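Local coordinates for protein aminoglycoside N(3)-acetyltransferase III (Serratia marcescens, PDB 7LAO) that transfers the acetyl group of acetyl-CoA to the 3-amino group of 2-deoxystreptamine aminoglycosides such as gentamicin and kanamycin, making the bacterium resistant to them, at residues V225-K230 with V261-Q266; G55-Y60 with R104-A109; L159-P164 with G241-A246; A61-S66 with Y188-L193. All coordinates share one frame; numbering follows the deposited sequence.

Contact 1. Residues V225-K230 with V261-Q266; sequences VETIAK and VTYLEQ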
loop_
_atom_site.group_PDB
_atom_site.type_symbol
_atom_site.label_atom_id
_atom_site.label_comp_id
_atom_site.label_asym_id
_atom_site.label_seq_id
_atom_site.Cartn_x
_atom_site.Cartn_y
_atom_site.Cartn_z
ATOM N N VAL A 225 4.115 0.344 12.465
ATOM C CA VAL A 225 4.597 -0.342 11.275
ATOM C C VAL A 225 6.121 -0.442 11.321
ATOM O O VAL A 225 6.684 -1.540 11.285
ATOM C CB VAL A 225 4.086 0.370 10.009
ATOM C CG1 VAL A 225 4.746 -0.191 8.776
ATOM C CG2 VAL A 225 2.539 0.187 9.923
ATOM N N GLU A 226 6.789 0.698 11.509
ATOM C CA GLU A 226 8.240 0.722 11.581
ATOM C C GLU A 226 8.748 -0.108 12.758
ATOM O O GLU A 226 9.706 -0.884 12.620
ATOM C CB GLU A 226 8.710 2.171 11.700
ATOM C CG GLU A 226 10.191 2.314 11.799
ATOM C CD GLU A 226 10.655 3.754 11.576
ATOM O OE1 GLU A 226 11.868 3.981 11.625
ATOM O OE2 GLU A 226 9.817 4.654 11.353
ATOM N N THR A 227 8.127 0.053 13.926
ATOM C CA THR A 227 8.589 -0.690 15.094
ATOM C C THR A 227 8.531 -2.190 14.809
ATOM O O THR A 227 9.509 -2.912 15.019
ATOM C CB THR A 227 7.740 -0.307 16.321
ATOM O OG1 THR A 227 7.895 1.092 16.579
ATOM C CG2 THR A 227 8.173 -1.066 17.589
ATOM N N ILE A 228 7.423 -2.652 14.234
ATOM C CA ILE A 228 7.216 -4.082 14.031
ATOM C C ILE A 228 8.137 -4.625 12.944
ATOM O O ILE A 228 8.730 -5.703 13.098
ATOM C CB ILE A 228 5.741 -4.364 13.705
ATOM C CG1 ILE A 228 4.881 -4.120 14.952
ATOM C CG2 ILE A 228 5.580 -5.801 13.262
ATOM C CD1 ILE A 228 3.413 -4.004 14.645
ATOM N N ALA A 229 8.281 -3.884 11.835
ATOM C CA ALA A 229 9.140 -4.336 10.752
ATOM C C ALA A 229 10.572 -4.460 11.213
ATOM O O ALA A 229 11.254 -5.434 10.875
ATOM C CB ALA A 229 9.055 -3.373 9.560
ATOM N N LYS A 230 11.055 -3.476 11.967
ATOM C CA LYS A 230 12.416 -3.573 12.490
ATOM C C LYS A 230 12.586 -4.805 13.368
ATOM O O LYS A 230 13.610 -5.507 13.290
ATOM C CB LYS A 230 12.775 -2.316 13.276
ATOM C CG LYS A 230 12.894 -1.055 12.449
ATOM C CD LYS A 230 12.733 0.182 13.338
ATOM C CE LYS A 230 14.042 0.740 13.776
ATOM N NZ LYS A 230 14.557 1.590 12.662
ATOM N N VAL A 261 0.995 -9.448 14.651
ATOM C CA VAL A 261 -0.103 -9.695 15.587
ATOM C C VAL A 261 0.463 -10.226 16.910
ATOM O O VAL A 261 0.078 -9.776 17.993
ATOM C CB VAL A 261 -1.146 -10.654 14.956
ATOM C CG1 VAL A 261 -2.272 -11.024 15.956
ATOM C CG2 VAL A 261 -1.797 -10.034 13.738
ATOM N N THR A 262 1.412 -11.162 16.827
ATOM C CA THR A 262 2.079 -11.708 18.003
ATOM C C THR A 262 2.789 -10.611 18.795
ATOM O O THR A 262 2.668 -10.529 20.019
ATOM C CB THR A 262 3.103 -12.762 17.546
ATOM O OG1 THR A 262 2.437 -13.772 16.782
ATOM C CG2 THR A 262 3.830 -13.402 18.735
ATOM N N TYR A 263 3.594 -9.805 18.096
ATOM C CA TYR A 263 4.275 -8.661 18.693
ATOM C C TYR A 263 3.295 -7.764 19.432
ATOM O O TYR A 263 3.528 -7.383 20.584
ATOM C CB TYR A 263 4.996 -7.850 17.582
ATOM C CG TYR A 263 5.838 -6.697 18.146
ATOM C CD1 TYR A 263 7.179 -6.886 18.463
ATOM C CD2 TYR A 263 5.275 -5.440 18.409
ATOM C CE1 TYR A 263 7.979 -5.846 19.012
ATOM C CE2 TYR A 263 6.064 -4.395 18.970
ATOM C CZ TYR A 263 7.408 -4.610 19.260
ATOM O OH TYR A 263 8.164 -3.595 19.803
ATOM N N LEU A 264 2.208 -7.370 18.762
ATOM C CA LEU A 264 1.269 -6.451 19.398
ATOM C C LEU A 264 0.596 -7.094 20.612
ATOM O O LEU A 264 0.328 -6.419 21.619
ATOM C CB LEU A 264 0.226 -5.971 18.384
ATOM C CG LEU A 264 0.705 -4.914 17.363
ATOM C CD1 LEU A 264 -0.303 -4.709 16.238
ATOM C CD2 LEU A 264 1.015 -3.573 18.035
ATOM N N GLU A 265 0.351 -8.398 20.555
ATOM C CA GLU A 265 -0.271 -9.073 21.689
ATOM C C GLU A 265 0.686 -9.115 22.869
ATOM O O GLU A 265 0.302 -8.846 24.021
ATOM C CB GLU A 265 -0.668 -10.485 21.284
ATOM C CG GLU A 265 -1.850 -10.589 20.330
ATOM C CD GLU A 265 -2.254 -12.043 20.067
ATOM O OE1 GLU A 265 -2.041 -12.894 20.962
ATOM O OE2 GLU A 265 -2.788 -12.335 18.974
ATOM N N GLN A 266 1.935 -9.496 22.605
ATOM C CA GLN A 266 2.888 -9.631 23.691
ATOM C C GLN A 266 3.195 -8.282 24.325
ATOM O O GLN A 266 3.554 -8.230 25.501
ATOM C CB GLN A 266 4.172 -10.304 23.190
ATOM C CG GLN A 266 3.991 -11.764 22.835
ATOM C CD GLN A 266 3.729 -12.608 24.075
ATOM O OE1 GLN A 266 4.569 -12.667 24.977
ATOM N NE2 GLN A 266 2.548 -13.231 24.143
#
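Tyr263 reaches from helix 253-268 to Thr227 and Ile228 of helix 224-233, with its phenol oxygen at the far end of the contact. Its CG lies anti to the backbone N (chi1 -175°), which carries the ring out toward a helix whose local axis comes no closer than 10.5 Å to its own. The ring meets its partners obliquely. Ile228 CG1 packs against Tyr263 CD2 at 3.7 Å, near the root of the ring, while Thr227 CG2 sits 3.4 Å from Tyr263 OH. In Thr227 a chi1 of -61° sets OG1 beside the backbone N and leaves CG2 opposite it, facing the tyrosine. Farther along its own chain, Ile228 ends in CD1, which touches the branch point of Leu264, CD1 to CG 3.9 Å, the two side chains crossing at about a right angle. Ile228 thus touches the ring with CG1 and the leucine fork with CD1, and it also leans on Leu171 of helix 170-177. Tyr263 also stacks on His267, one turn later. No hydrogen bond joins the two segments, so the steeply crossed helices are held here by van der Waals and hydrophobic contact, with the Thr227 hydroxyl bonded to the carbonyl of Asp223, just ahead of its helix.

Contact 2. Residues G55-Y60 with R104-A109; sequences GTLMGY and RFLLEA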
loop_
_atom_site.group_PDB
_atom_site.type_symbol
_atom_site.label_atom_id
_atom_site.label_comp_id
_atom_site.label_asym_id
_atom_site.label_seq_id
_atom_site.Cartn_x
_atom_site.Cartn_y
_atom_site.Cartn_z
ATOM N N GLY A 55 1.815 -13.895 -12.523
ATOM C CA GLY A 55 1.976 -13.100 -11.325
ATOM C C GLY A 55 1.069 -11.892 -11.311
ATOM O O GLY A 55 0.529 -11.442 -12.342
ATOM N N THR A 56 0.930 -11.329 -10.128
ATOM C CA THR A 56 0.140 -10.125 -9.949
ATOM C C THR A 56 0.979 -9.074 -9.230
ATOM O O THR A 56 1.697 -9.372 -8.283
ATOM C CB THR A 56 -1.143 -10.428 -9.170
ATOM O OG1 THR A 56 -1.996 -11.261 -9.970
ATOM C CG2 THR A 56 -1.916 -9.153 -8.882
ATOM N N LEU A 57 0.948 -7.843 -9.716
ATOM C CA LEU A 57 1.618 -6.761 -9.021
ATOM C C LEU A 57 0.565 -5.895 -8.383
ATOM O O LEU A 57 -0.516 -5.704 -8.944
ATOM C CB LEU A 57 2.445 -5.878 -9.997
ATOM C CG LEU A 57 3.353 -6.620 -10.971
ATOM C CD1 LEU A 57 3.954 -5.670 -12.048
ATOM C CD2 LEU A 57 4.434 -7.346 -10.111
ATOM N N MET A 58 0.932 -5.271 -7.281
ATOM C CA MET A 58 -0.022 -4.469 -6.545
ATOM C C MET A 58 0.651 -3.252 -5.952
ATOM O O MET A 58 1.843 -3.278 -5.590
ATOM C CB MET A 58 -0.648 -5.300 -5.433
ATOM C CG MET A 58 -1.748 -4.612 -4.653
ATOM S SD MET A 58 -2.513 -5.832 -3.486
ATOM C CE MET A 58 -3.540 -4.753 -2.485
ATOM N N GLY A 59 -0.118 -2.190 -5.804
ATOM C CA GLY A 59 0.461 -0.963 -5.286
ATOM C C GLY A 59 -0.583 -0.177 -4.536
ATOM O O GLY A 59 -1.790 -0.298 -4.798
ATOM N N TYR A 60 -0.113 0.678 -3.631
ATOM C CA TYR A 60 -0.989 1.508 -2.805
ATOM C C TYR A 60 -1.089 2.879 -3.452
ATOM O O TYR A 60 -0.220 3.734 -3.274
ATOM C CB TYR A 60 -0.441 1.569 -1.389
ATOM C CG TYR A 60 -1.253 2.232 -0.325
ATOM C CD1 TYR A 60 -2.615 2.536 -0.494
ATOM C CD2 TYR A 60 -0.646 2.576 0.872
ATOM C CE1 TYR A 60 -3.336 3.162 0.527
ATOM C CE2 TYR A 60 -1.343 3.198 1.888
ATOM C CZ TYR A 60 -2.686 3.479 1.728
ATOM O OH TYR A 60 -3.360 4.103 2.749
ATOM N N ARG A 104 1.524 5.373 -10.521
ATOM C CA ARG A 104 0.988 5.927 -11.754
ATOM C C ARG A 104 1.261 4.991 -12.926
ATOM O O ARG A 104 0.424 4.841 -13.805
ATOM C CB ARG A 104 1.571 7.315 -11.993
ATOM C CG ARG A 104 1.343 7.876 -13.390
ATOM C CD ARG A 104 1.957 9.270 -13.546
ATOM N NE ARG A 104 1.916 9.662 -14.940
ATOM C CZ ARG A 104 2.057 10.905 -15.366
ATOM N NH1 ARG A 104 2.230 11.875 -14.486
ATOM N NH2 ARG A 104 1.997 11.180 -16.667
ATOM N N PHE A 105 2.411 4.310 -12.932
ATOM C CA PHE A 105 2.744 3.444 -14.060
ATOM C C PHE A 105 2.199 2.029 -13.933
ATOM O O PHE A 105 2.004 1.352 -14.953
ATOM C CB PHE A 105 4.259 3.427 -14.248
ATOM C CG PHE A 105 4.777 4.738 -14.783
ATOM C CD1 PHE A 105 5.173 5.749 -13.914
ATOM C CD2 PHE A 105 4.773 4.991 -16.146
ATOM C CE1 PHE A 105 5.600 6.979 -14.408
ATOM C CE2 PHE A 105 5.211 6.218 -16.646
ATOM C CZ PHE A 105 5.608 7.204 -15.778
ATOM N N LEU A 106 1.974 1.555 -12.706
ATOM C CA LEU A 106 1.190 0.347 -12.529
ATOM C C LEU A 106 -0.218 0.560 -13.089
ATOM O O LEU A 106 -0.742 -0.294 -13.796
ATOM C CB LEU A 106 1.143 -0.041 -11.058
ATOM C CG LEU A 106 2.471 -0.528 -10.426
ATOM C CD1 LEU A 106 2.309 -0.689 -8.908
ATOM C CD2 LEU A 106 2.924 -1.827 -11.071
ATOM N N LEU A 107 -0.815 1.723 -12.824
ATOM C CA LEU A 107 -2.117 2.047 -13.380
ATOM C C LEU A 107 -2.105 2.026 -14.908
ATOM O O LEU A 107 -3.090 1.613 -15.531
ATOM C CB LEU A 107 -2.592 3.407 -12.866
ATOM C CG LEU A 107 -3.186 3.255 -11.452
ATOM C CD1 LEU A 107 -3.291 4.586 -10.756
ATOM C CD2 LEU A 107 -4.613 2.555 -11.466
ATOM N N GLU A 108 -0.995 2.420 -15.525
ATOM C CA GLU A 108 -0.915 2.434 -16.991
ATOM C C GLU A 108 -0.569 1.068 -17.589
ATOM O O GLU A 108 -0.652 0.917 -18.814
ATOM C CB GLU A 108 0.102 3.502 -17.442
ATOM C CG GLU A 108 -0.375 4.901 -17.073
ATOM C CD GLU A 108 0.624 6.018 -17.444
ATOM O OE1 GLU A 108 1.717 5.712 -17.981
ATOM O OE2 GLU A 108 0.314 7.202 -17.169
ATOM N N ALA A 109 -0.266 0.063 -16.759
ATOM C CA ALA A 109 0.098 -1.273 -17.223
ATOM C C ALA A 109 -1.122 -1.952 -17.840
ATOM O O ALA A 109 -2.240 -1.618 -17.479
ATOM C CB ALA A 109 0.578 -2.135 -16.046
#
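Leu106 projects from helix 102-108 onto strand 56-60 and divides its two methyls between separate residues of the strand. CD2 meets the CD1 methyl of Leu57 at 4.1 Å, the two leucine side chains crossing at about a right angle. CD1 instead lies over the backbone beyond, 4.1 Å from Gly59 CA and 4.2 Å from Met58 O. At Gly59, which has no side chain, the methyl rests directly on the main chain. In Leu106 a chi1 of -69° with an extended second torsion carries the fork out to the strand, one methyl to Leu57 and one to Gly59.

In the next shell, Leu57 also packs on Arg48 and Val51 of helix 40-51, while Leu106 rests on Val123 of strand 122-125, the sheet neighbour of strand 56-60. The strand itself is fixed in the central sheet by backbone hydrogen bonds from Leu57 to Val125 on one flank and from Met58 to Ile24 and Val26 on the other. Met58 and Tyr60 point away from the helix, toward the other face of the sheet. The helix runs across the strand at 139°, nearer antiparallel than perpendicular. All four touching residues are buried, which makes this a helix-on-sheet packing by van der Waals and hydrophobic contact, without a hydrogen bond between the segments and with one leucine seated over a glycine.

Contact 3. Residues L159-P164 with G241-A246; sequences LLLGAP and GIVGRA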
loop_
_atom_site.group_PDB
_atom_site.type_symbol
_atom_site.label_atom_id
_atom_site.label_comp_id
_atom_site.label_asym_id
_atom_site.label_seq_id
_atom_site.Cartn_x
_atom_site.Cartn_y
_atom_site.Cartn_z
ATOM N N LEU A 159 7.445 -6.005 -1.429
ATOM C CA LEU A 159 8.719 -5.587 -2.025
ATOM C C LEU A 159 8.960 -4.119 -1.714
ATOM O O LEU A 159 8.161 -3.275 -2.127
ATOM C CB LEU A 159 8.657 -5.828 -3.535
ATOM C CG LEU A 159 9.843 -5.227 -4.279
ATOM C CD1 LEU A 159 11.121 -5.888 -3.849
ATOM C CD2 LEU A 159 9.636 -5.380 -5.753
ATOM N N LEU A 160 10.053 -3.800 -0.990
ATOM C CA LEU A 160 10.468 -2.416 -0.794
ATOM C C LEU A 160 11.652 -2.173 -1.723
ATOM O O LEU A 160 12.669 -2.865 -1.618
ATOM C CB LEU A 160 10.860 -2.128 0.671
ATOM C CG LEU A 160 9.872 -2.504 1.801
ATOM C CD1 LEU A 160 10.353 -1.990 3.167
ATOM C CD2 LEU A 160 8.419 -2.020 1.498
ATOM N N LEU A 161 11.510 -1.213 -2.643
ATOM C CA LEU A 161 12.589 -0.838 -3.574
ATOM C C LEU A 161 13.087 0.531 -3.153
ATOM O O LEU A 161 12.618 1.542 -3.674
ATOM C CB LEU A 161 12.125 -0.781 -5.021
ATOM C CG LEU A 161 11.634 -2.092 -5.634
ATOM C CD1 LEU A 161 11.162 -1.863 -7.093
ATOM C CD2 LEU A 161 12.708 -3.198 -5.549
ATOM N N GLY A 162 14.047 0.550 -2.222
ATOM C CA GLY A 162 14.566 1.773 -1.618
ATOM C C GLY A 162 13.594 2.498 -0.711
ATOM O O GLY A 162 13.920 3.579 -0.245
ATOM N N ALA A 163 12.370 1.933 -0.436
ATOM C CA ALA A 163 11.453 2.630 0.458
ATOM C C ALA A 163 11.753 2.216 1.905
ATOM O O ALA A 163 12.283 1.134 2.137
ATOM C CB ALA A 163 9.997 2.309 0.102
ATOM N N PRO A 164 11.474 3.063 2.887
ATOM C CA PRO A 164 11.848 2.722 4.268
ATOM C C PRO A 164 10.877 1.698 4.866
ATOM O O PRO A 164 9.790 1.428 4.335
ATOM C CB PRO A 164 11.798 4.067 4.995
ATOM C CG PRO A 164 10.810 4.890 4.161
ATOM C CD PRO A 164 10.943 4.434 2.754
ATOM N N GLY A 241 18.712 -6.999 -0.699
ATOM C CA GLY A 241 19.678 -6.909 -1.777
ATOM C C GLY A 241 19.417 -5.620 -2.526
ATOM O O GLY A 241 18.462 -4.892 -2.232
ATOM N N ILE A 242 20.227 -5.388 -3.563
ATOM C CA ILE A 242 20.125 -4.141 -4.312
ATOM C C ILE A 242 19.277 -4.384 -5.539
ATOM O O ILE A 242 19.462 -5.386 -6.223
ATOM C CB ILE A 242 21.513 -3.616 -4.734
ATOM C CG1 ILE A 242 22.374 -3.324 -3.506
ATOM C CG2 ILE A 242 21.364 -2.362 -5.616
ATOM C CD1 ILE A 242 21.761 -2.257 -2.647
ATOM N N VAL A 243 18.420 -3.428 -5.883
ATOM C CA VAL A 243 17.689 -3.461 -7.142
ATOM C C VAL A 243 17.928 -2.127 -7.817
ATOM O O VAL A 243 17.510 -1.094 -7.295
ATOM C CB VAL A 243 16.185 -3.724 -6.937
ATOM C CG1 VAL A 243 15.518 -3.751 -8.311
ATOM C CG2 VAL A 243 15.984 -5.029 -6.133
ATOM N N GLY A 244 18.619 -2.142 -8.953
ATOM C CA GLY A 244 19.019 -0.875 -9.537
ATOM C C GLY A 244 20.147 -0.345 -8.669
ATOM O O GLY A 244 21.169 -1.015 -8.537
ATOM N N ARG A 245 19.964 0.799 -8.017
ATOM C CA ARG A 245 20.887 1.238 -6.975
ATOM C C ARG A 245 20.198 1.353 -5.615
ATOM O O ARG A 245 20.712 2.024 -4.726
ATOM C CB ARG A 245 21.529 2.563 -7.384
ATOM C CG ARG A 245 22.347 2.375 -8.626
ATOM C CD ARG A 245 22.753 3.699 -9.301
ATOM N NE ARG A 245 23.774 3.423 -10.291
ATOM C CZ ARG A 245 23.591 3.301 -11.608
ATOM N NH1 ARG A 245 22.391 3.439 -12.150
ATOM N NH2 ARG A 245 24.637 3.059 -12.393
ATOM N N ALA A 246 19.016 0.707 -5.428
ATOM C CA ALA A 246 18.272 0.915 -4.189
ATOM C C ALA A 246 18.427 -0.273 -3.258
ATOM O O ALA A 246 18.135 -1.402 -3.685
ATOM C CB ALA A 246 16.781 1.131 -4.460
#
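Leu161, the last residue of strand 157-161, carries the side-chain part of this contact to Val243. With CG opposite the carbonyl carbon (chi1 -63°) and the second torsion extended, its CD2 methyl is brought up to the valine, 3.8 Å from both Val243 CB and CG2 and only slightly farther, 4.0 Å, from CG1. One methyl therefore nestles against the whole fork of the valine. At Gly162 the chain leaves the strand with a positive phi of 69°, and here a side chain meets backbone: the methyl of Ala246 packs 3.6 Å from Gly162 N and 3.7 Å from Gly162 CA. With no side chain at Gly162, the CA atoms of Gly162 and Ala246 lie 4.6 Å apart. Opposite, Val243 and Ala246 are the ends of a type II' turn, paired by backbone bonds in both directions, and thus present their side chains together. The turn links strands 239-243 and 246-252 as a tight hairpin. Strand 246-252 lies between strands 157-161 and 239-243 in the sheet, so Leu161 reaches past it to the edge strand. On the other flank, Leu161 touches Val26 and Ala28 of strand 23-28, while helix 6-16 covers Val243 through Ile9 and Asp12.

Contact 4. Residues A61-S66 with Y188-L193; sequences ASWDRS and YEMPML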
loop_
_atom_site.group_PDB
_atom_site.type_symbol
_atom_site.label_atom_id
_atom_site.label_comp_id
_atom_site.label_asym_id
_atom_site.label_seq_id
_atom_site.Cartn_x
_atom_site.Cartn_y
_atom_site.Cartn_z
ATOM N N ALA A 61 -2.167 3.096 -4.220
ATOM C CA ALA A 61 -2.233 4.280 -5.080
ATOM C C ALA A 61 -2.830 5.484 -4.358
ATOM O O ALA A 61 -2.343 6.610 -4.501
ATOM C CB ALA A 61 -3.052 3.982 -6.341
ATOM N N SER A 62 -3.920 5.276 -3.632
ATOM C CA SER A 62 -4.581 6.367 -2.897
ATOM C C SER A 62 -4.971 7.438 -3.927
ATOM O O SER A 62 -5.294 7.108 -5.082
ATOM C CB SER A 62 -3.700 6.854 -1.755
ATOM O OG SER A 62 -4.262 8.017 -1.143
ATOM N N TRP A 63 -4.920 8.719 -3.576
ATOM C CA TRP A 63 -5.465 9.752 -4.450
ATOM C C TRP A 63 -4.781 11.076 -4.135
ATOM O O TRP A 63 -4.680 11.448 -2.962
ATOM C CB TRP A 63 -6.986 9.840 -4.228
ATOM C CG TRP A 63 -7.776 10.787 -5.136
ATOM C CD1 TRP A 63 -7.400 11.284 -6.345
ATOM C CD2 TRP A 63 -9.068 11.336 -4.855
ATOM N NE1 TRP A 63 -8.396 12.107 -6.857
ATOM C CE2 TRP A 63 -9.430 12.152 -5.956
ATOM C CE3 TRP A 63 -9.963 11.208 -3.784
ATOM C CZ2 TRP A 63 -10.634 12.843 -6.008
ATOM C CZ3 TRP A 63 -11.166 11.886 -3.840
ATOM C CH2 TRP A 63 -11.492 12.698 -4.947
ATOM N N ASP A 64 -4.361 11.808 -5.176
ATOM C CA ASP A 64 -3.694 13.087 -4.975
ATOM C C ASP A 64 -4.640 14.214 -4.561
ATOM O O ASP A 64 -4.153 15.302 -4.230
ATOM C CB ASP A 64 -2.905 13.480 -6.245
ATOM C CG ASP A 64 -3.799 13.739 -7.468
ATOM O OD1 ASP A 64 -3.429 14.606 -8.279
ATOM O OD2 ASP A 64 -4.865 13.099 -7.626
ATOM N N ARG A 65 -5.967 13.989 -4.547
ATOM C CA ARG A 65 -6.944 14.984 -4.100
ATOM C C ARG A 65 -7.905 14.392 -3.065
ATOM O O ARG A 65 -9.102 14.707 -3.038
ATOM C CB ARG A 65 -7.732 15.562 -5.283
ATOM C CG ARG A 65 -6.896 16.370 -6.275
ATOM C CD ARG A 65 -6.259 17.594 -5.634
ATOM N NE ARG A 65 -7.087 18.115 -4.549
ATOM C CZ ARG A 65 -6.617 18.697 -3.449
ATOM N NH1 ARG A 65 -5.308 18.857 -3.275
ATOM N NH2 ARG A 65 -7.466 19.123 -2.522
ATOM N N SER A 66 -7.412 13.532 -2.204
ATOM C CA SER A 66 -8.277 12.965 -1.184
ATOM C C SER A 66 -8.579 14.022 -0.122
ATOM O O SER A 66 -7.684 14.775 0.257
ATOM C CB SER A 66 -7.618 11.746 -0.563
ATOM O OG SER A 66 -8.160 11.443 0.704
ATOM N N TYR A 188 -13.820 10.195 8.654
ATOM C CA TYR A 188 -13.690 11.190 7.602
ATOM C C TYR A 188 -14.806 10.949 6.597
ATOM O O TYR A 188 -15.642 10.056 6.774
ATOM C CB TYR A 188 -12.301 11.128 6.959
ATOM C CG TYR A 188 -11.925 9.734 6.524
ATOM C CD1 TYR A 188 -12.254 9.276 5.258
ATOM C CD2 TYR A 188 -11.253 8.869 7.388
ATOM C CE1 TYR A 188 -11.921 8.005 4.852
ATOM C CE2 TYR A 188 -10.922 7.579 6.990
ATOM C CZ TYR A 188 -11.259 7.156 5.715
ATOM O OH TYR A 188 -10.940 5.888 5.285
ATOM N N GLU A 189 -14.836 11.779 5.553
ATOM C CA GLU A 189 -15.851 11.666 4.508
ATOM C C GLU A 189 -15.193 11.630 3.134
ATOM O O GLU A 189 -14.156 12.259 2.908
ATOM C CB GLU A 189 -16.877 12.810 4.562
ATOM C CG GLU A 189 -18.058 12.540 5.502
ATOM C CD GLU A 189 -19.158 13.609 5.440
ATOM O OE1 GLU A 189 -19.793 13.867 6.488
ATOM O OE2 GLU A 189 -19.402 14.181 4.348
ATOM N N MET A 190 -15.805 10.871 2.215
ATOM C CA MET A 190 -15.301 10.684 0.864
ATOM C C MET A 190 -16.426 10.785 -0.163
ATOM O O MET A 190 -17.527 10.262 0.067
ATOM C CB MET A 190 -14.605 9.328 0.686
ATOM C CG MET A 190 -13.440 9.000 1.634
ATOM S SD MET A 190 -11.948 10.009 1.418
ATOM C CE MET A 190 -11.653 9.923 -0.317
ATOM N N PRO A 191 -16.161 11.409 -1.321
ATOM C CA PRO A 191 -17.135 11.427 -2.422
ATOM C C PRO A 191 -17.263 10.068 -3.095
ATOM O O PRO A 191 -16.376 9.643 -3.846
ATOM C CB PRO A 191 -16.548 12.478 -3.374
ATOM C CG PRO A 191 -15.080 12.424 -3.132
ATOM C CD PRO A 191 -14.912 12.115 -1.674
ATOM N N MET A 192 -18.388 9.387 -2.852
ATOM C CA MET A 192 -18.701 8.113 -3.486
ATOM C C MET A 192 -19.491 8.323 -4.792
ATOM O O MET A 192 -19.790 9.448 -5.189
ATOM C CB MET A 192 -19.488 7.227 -2.523
ATOM C CG MET A 192 -18.704 6.731 -1.326
ATOM S SD MET A 192 -17.173 5.862 -1.759
ATOM C CE MET A 192 -16.076 7.173 -1.386
ATOM N N LEU A 193 -19.837 7.221 -5.469
ATOM C CA LEU A 193 -20.570 7.263 -6.734
ATOM C C LEU A 193 -21.880 6.476 -6.675
ATOM O O LEU A 193 -22.508 6.278 -7.720
ATOM C CB LEU A 193 -19.676 6.747 -7.882
ATOM C CG LEU A 193 -20.046 6.708 -9.384
ATOM C CD1 LEU A 193 -20.923 7.892 -9.792
ATOM C CD2 LEU A 193 -18.816 6.610 -10.296
#
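A chi1 of -175° turns the indole of Trp63 away from its own backbone N and toward strand 185-192, where Met190 folds back to meet it. The methionine chain bends at both chi2 (-68°) and chi3 (-50°), and this hooked shape swings its terminal methyl to the rim of the ring. There Met190 CE lies 4.1 Å from Trp63 CZ3, near the indole plane. Pro191 comes to the same rim: its CG is 4.0 Å from both CZ3 and CH2 of Trp63. The six-membered end of the indole is therefore met edge-on by a methyl and a proline ring carbon, and neither lies over its face. One face is instead lined by the chain's own backbone, with Arg65 O and Ser66 N above the plane toward its rim.

Met190 CE also touches Ser66, 3.9 Å from OG, a contact without hydrogen bonding; that hydroxyl bonds to the carboxylate of Asp119. Farther out, Phe88 meets Trp63 edge-to-face, Pro118 packs on Met190, and Pro191 also touches Trp201 of the partner strand. A buffer molecule, probably from the crystallisation liquor, is bound about 4 Å from the Ser66 side chain, consistent with a pocket beside the contact. Here the loop after strand 56-60 of the central sheet packs, through an aromatic edge, on the separate antiparallel beta hairpin of strands 185-192 and 200-207.

From the N terminus, strand 56-60 enters contact 2 and runs directly into the loop of contact 4. Contact 2 closes first, when helix 102-108 returns to the strand over a largely irregular excursion. Contact 4 opens inside that excursion and closes only at strand 185-192, so the two cross. Contact 3 opens at strand 157-161, within the span of contact 4, and closes at the end of strand 239-243 and the turn that follows; it crosses contact 4 and then contact 1, which opens at helix 224-233 and closes on the C-terminal helix 253-268. Contacts 2 and 3 serve the same central sheet, their centres about 17 Å apart, whereas contact 4 ties in the small two-stranded sheet and contact 1 joins two helices.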